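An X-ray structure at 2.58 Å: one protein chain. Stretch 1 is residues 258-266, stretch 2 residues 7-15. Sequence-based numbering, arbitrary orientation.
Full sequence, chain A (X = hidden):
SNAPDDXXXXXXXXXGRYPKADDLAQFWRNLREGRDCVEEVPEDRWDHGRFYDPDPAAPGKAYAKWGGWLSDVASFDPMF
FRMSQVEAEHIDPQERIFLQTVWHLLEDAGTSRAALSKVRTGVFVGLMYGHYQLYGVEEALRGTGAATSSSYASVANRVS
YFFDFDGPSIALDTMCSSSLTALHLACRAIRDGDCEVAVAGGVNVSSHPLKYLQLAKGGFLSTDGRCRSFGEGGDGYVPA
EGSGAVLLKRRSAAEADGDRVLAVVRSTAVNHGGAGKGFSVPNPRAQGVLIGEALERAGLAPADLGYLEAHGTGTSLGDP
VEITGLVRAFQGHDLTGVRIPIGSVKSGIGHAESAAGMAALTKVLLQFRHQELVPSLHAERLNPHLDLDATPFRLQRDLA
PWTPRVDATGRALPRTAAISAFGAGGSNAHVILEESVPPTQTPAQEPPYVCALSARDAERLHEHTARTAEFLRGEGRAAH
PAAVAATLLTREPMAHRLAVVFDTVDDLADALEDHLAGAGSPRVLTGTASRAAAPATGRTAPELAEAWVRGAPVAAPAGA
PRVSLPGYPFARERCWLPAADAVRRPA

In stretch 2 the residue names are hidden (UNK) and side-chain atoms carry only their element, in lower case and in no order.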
# COMPACT_ATOMS: atom_id res chain seq x y z
N GLY A 258 27.69 -2.10 -15.00
CA GLY A 258 28.61 -1.31 -14.16
C GLY A 258 28.02 -0.25 -13.22
O GLY A 258 28.49 0.89 -13.22
N ASP A 259 26.99 -0.60 -12.43
CA ASP A 259 26.43 0.38 -11.48
C ASP A 259 27.34 0.46 -10.29
O ASP A 259 28.00 -0.51 -9.96
CB ASP A 259 25.06 0.00 -10.98
CG ASP A 259 24.05 -0.11 -12.06
OD1 ASP A 259 23.86 0.85 -12.83
OD2 ASP A 259 23.44 -1.18 -12.15
N ARG A 260 27.36 1.61 -9.64
CA ARG A 260 27.95 1.68 -8.33
C ARG A 260 26.94 1.02 -7.35
O ARG A 260 25.78 1.42 -7.28
CB ARG A 260 28.25 3.14 -7.97
CG ARG A 260 28.89 3.34 -6.62
CD ARG A 260 29.35 4.77 -6.45
NE ARG A 260 28.27 5.73 -6.72
CZ ARG A 260 28.37 7.05 -6.54
NH1 ARG A 260 29.48 7.58 -6.04
NH2 ARG A 260 27.33 7.83 -6.82
N VAL A 261 27.37 -0.02 -6.65
CA VAL A 261 26.51 -0.74 -5.71
C VAL A 261 26.67 -0.15 -4.29
O VAL A 261 27.75 -0.09 -3.74
CB VAL A 261 26.86 -2.23 -5.74
CG1 VAL A 261 26.11 -2.98 -4.68
CG2 VAL A 261 26.48 -2.81 -7.07
N LEU A 262 25.57 0.27 -3.69
CA LEU A 262 25.62 0.92 -2.38
C LEU A 262 25.53 -0.04 -1.23
O LEU A 262 25.97 0.27 -0.11
CB LEU A 262 24.47 1.92 -2.27
CG LEU A 262 24.76 3.34 -2.76
CD1 LEU A 262 25.70 3.34 -3.93
CD2 LEU A 262 23.51 4.07 -3.17
N ALA A 263 24.90 -1.19 -1.47
CA ALA A 263 24.67 -2.17 -0.43
C ALA A 263 23.96 -3.37 -1.03
O ALA A 263 23.19 -3.26 -1.99
CB ALA A 263 23.81 -1.58 0.69
N VAL A 264 24.21 -4.52 -0.44
CA VAL A 264 23.50 -5.72 -0.79
C VAL A 264 22.42 -5.88 0.24
O VAL A 264 22.70 -5.85 1.46
CB VAL A 264 24.44 -6.94 -0.66
CG1 VAL A 264 23.68 -8.23 -0.92
CG2 VAL A 264 25.61 -6.79 -1.61
N VAL A 265 21.21 -6.11 -0.24
CA VAL A 265 20.09 -6.37 0.62
C VAL A 265 20.05 -7.84 0.99
O VAL A 265 19.50 -8.65 0.27
CB VAL A 265 18.81 -5.98 -0.08
CG1 VAL A 265 17.58 -6.30 0.80
CG2 VAL A 265 18.88 -4.48 -0.39
N ARG A 266 20.66 -8.18 2.12
CA ARG A 266 20.76 -9.58 2.53
C ARG A 266 19.41 -10.21 2.84
O ARG A 266 19.15 -11.33 2.45
CB ARG A 266 21.73 -9.72 3.71
CG ARG A 266 23.23 -9.53 3.33
CD ARG A 266 23.94 -10.82 2.90
NE ARG A 266 24.06 -11.78 4.01
CZ ARG A 266 25.01 -11.75 4.97
NH1 ARG A 266 25.95 -10.81 4.96
NH2 ARG A 266 25.02 -12.66 5.94
N UNK A 7 20.64 -15.10 -6.78
CA UNK A 7 20.92 -13.73 -7.23
C UNK A 7 20.30 -12.71 -6.22
O UNK A 7 19.10 -12.71 -5.89
o UNK A 7 21.06 -12.09 -10.58
c UNK A 7 20.46 -13.47 -8.67
o UNK A 7 22.05 -11.64 -8.67
c UNK A 7 21.25 -12.32 -9.35
N UNK A 8 21.17 -11.86 -5.71
CA UNK A 8 20.82 -11.02 -4.61
C UNK A 8 20.23 -9.75 -5.19
O UNK A 8 20.46 -9.41 -6.35
o UNK A 8 25.12 -10.84 -3.18
c UNK A 8 23.03 -11.90 -3.59
c UNK A 8 24.20 -11.56 -2.69
o UNK A 8 24.20 -11.99 -1.49
c UNK A 8 22.08 -10.71 -3.79
N UNK A 9 19.46 -9.05 -4.38
CA UNK A 9 19.05 -7.74 -4.73
C UNK A 9 20.05 -6.78 -4.15
O UNK A 9 20.52 -7.01 -3.04
c UNK A 9 16.54 -8.57 -5.98
c UNK A 9 17.30 -6.02 -4.49
c UNK A 9 16.69 -8.44 -4.50
c UNK A 9 17.73 -7.41 -4.09
N UNK A 10 20.35 -5.71 -4.89
CA UNK A 10 21.23 -4.64 -4.42
C UNK A 10 20.61 -3.27 -4.65
O UNK A 10 19.70 -3.12 -5.46
c UNK A 10 22.57 -4.65 -5.14
c UNK A 10 23.30 -5.97 -4.90
c UNK A 10 22.40 -4.39 -6.64
N UNK A 11 21.11 -2.31 -3.90
CA UNK A 11 20.69 -0.95 -4.01
C UNK A 11 21.77 -0.23 -4.83
O UNK A 11 22.94 -0.21 -4.47
c UNK A 11 19.49 -0.81 -1.79
c UNK A 11 19.51 -0.28 -0.37
c UNK A 11 20.50 1.27 -2.75
c UNK A 11 20.63 -0.26 -2.63
N UNK A 12 21.35 0.44 -5.88
CA UNK A 12 22.30 1.11 -6.72
C UNK A 12 22.12 2.60 -6.78
O UNK A 12 22.75 3.23 -7.57
c UNK A 12 22.40 -0.93 -8.15
c UNK A 12 20.92 0.98 -8.83
c UNK A 12 22.23 0.57 -8.15
N UNK A 13 21.24 3.18 -5.99
CA UNK A 13 21.19 4.65 -5.90
C UNK A 13 20.27 5.05 -4.79
O UNK A 13 19.43 4.30 -4.40
N UNK A 14 20.42 6.25 -4.29
CA UNK A 14 19.56 6.74 -3.21
C UNK A 14 19.43 8.24 -3.33
O UNK A 14 20.36 8.91 -3.77
c UNK A 14 20.12 6.34 -1.80
c UNK A 14 21.60 6.75 -1.63
c UNK A 14 19.25 6.87 -0.65
N UNK A 15 18.31 8.75 -2.89
CA UNK A 15 18.08 10.17 -2.86
C UNK A 15 17.06 10.53 -1.79
O UNK A 15 16.26 9.70 -1.39
c UNK A 15 17.62 10.62 -4.22

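Position 7 has four side-chain atoms, two carbons with two oxygens on the second. It touches nothing on stretch 1 and is poorly ordered. A carboxylate one carbon beyond CB is aspartate, D7.

Position 8 is one carbon longer: three carbons, the third carrying two oxygens. Its CB points toward stretch 1, and one of the oxygens comes near V264 CG1. This is glutamate, E8, with E8 OE1 3.7 Å from V264 CG1. That is packing against a methyl group, not a polar bond; E8 OE1 finds its hydrogen bond elsewhere in the structure.

At position 9 the strand starts. Four carbons fork at the first, and one arm is two carbons long. CB lies near V265 CB, but the end of the side chain leads away. The shape is the signature of isoleucine, I9. I9 CB is 4.4 Å from V265 CB, and the backbone makes the closer link: V265 N donates to I9 O at 3.0 Å.

Position 10 shows three carbons, one carrying the other two, and they touch V261 and V264. This is the compact fork of valine, V10. It shares a face of the sheet with V264, whose CG2 is 4.1 Å from V10 CG1, and V261 CG1 reaches V10 CB at 3.9 Å. V264 CA and V10 CA are just 4.4 Å apart, as befits an antiparallel pair without hydrogen bonds between its own residues.

Position 11 again has four carbons, forked at the first with a two-carbon arm. They turn to the face shared by A263 and V265 and touch V265 and L262: isoleucine, I11. I11 CG1 packs 4.0 Å from V265 CG2, while I11 CG2 lies 4.1 Å from L262 CB. Both backbone polar atoms are used: I11 N donates to A263 O at 3.0 Å, nearly straight at 172°, and I11 O accepts from L262 N at 2.8 Å.

Position 12 is another three-carbon fork. Although its CB points away overall, one arm meets D259 CB. It is valine, V12, with V12 CG1 4.0 Å from D259 CB, and V12 CA makes a CA-H...O contact with R260 O at 3.5 Å.

Position 13 has no side-chain atoms, and L262 CD2 rests 3.6 Å from its CA, directly against the bare backbone. It is glycine, G13.

Position 14 carries one carbon with two more attached, one of them touching L262. It is valine, V14, and V14 CG1 lies 3.6 Å from L262 CD2.

Position 15 has a single carbon, beyond the reach of stretch 1: alanine, A15.

The contact joins segments distant in sequence, with 596 Å² buried in all. Three backbone hydrogen bonds tie them in an antiparallel arrangement, and alternation sorts the side chains: V10 and V264 on one face, I9, I11, A263 and V265 on the other. L262 combines a backbone bond to I11 with a side chain against G13 and V14. The rule for a designer: backbone bonds join the strands, beta-branched side chains pack on both faces, and a glycine leaves its backbone open to a leucine.

Stretch 2 7-15: DEIVIVGVA
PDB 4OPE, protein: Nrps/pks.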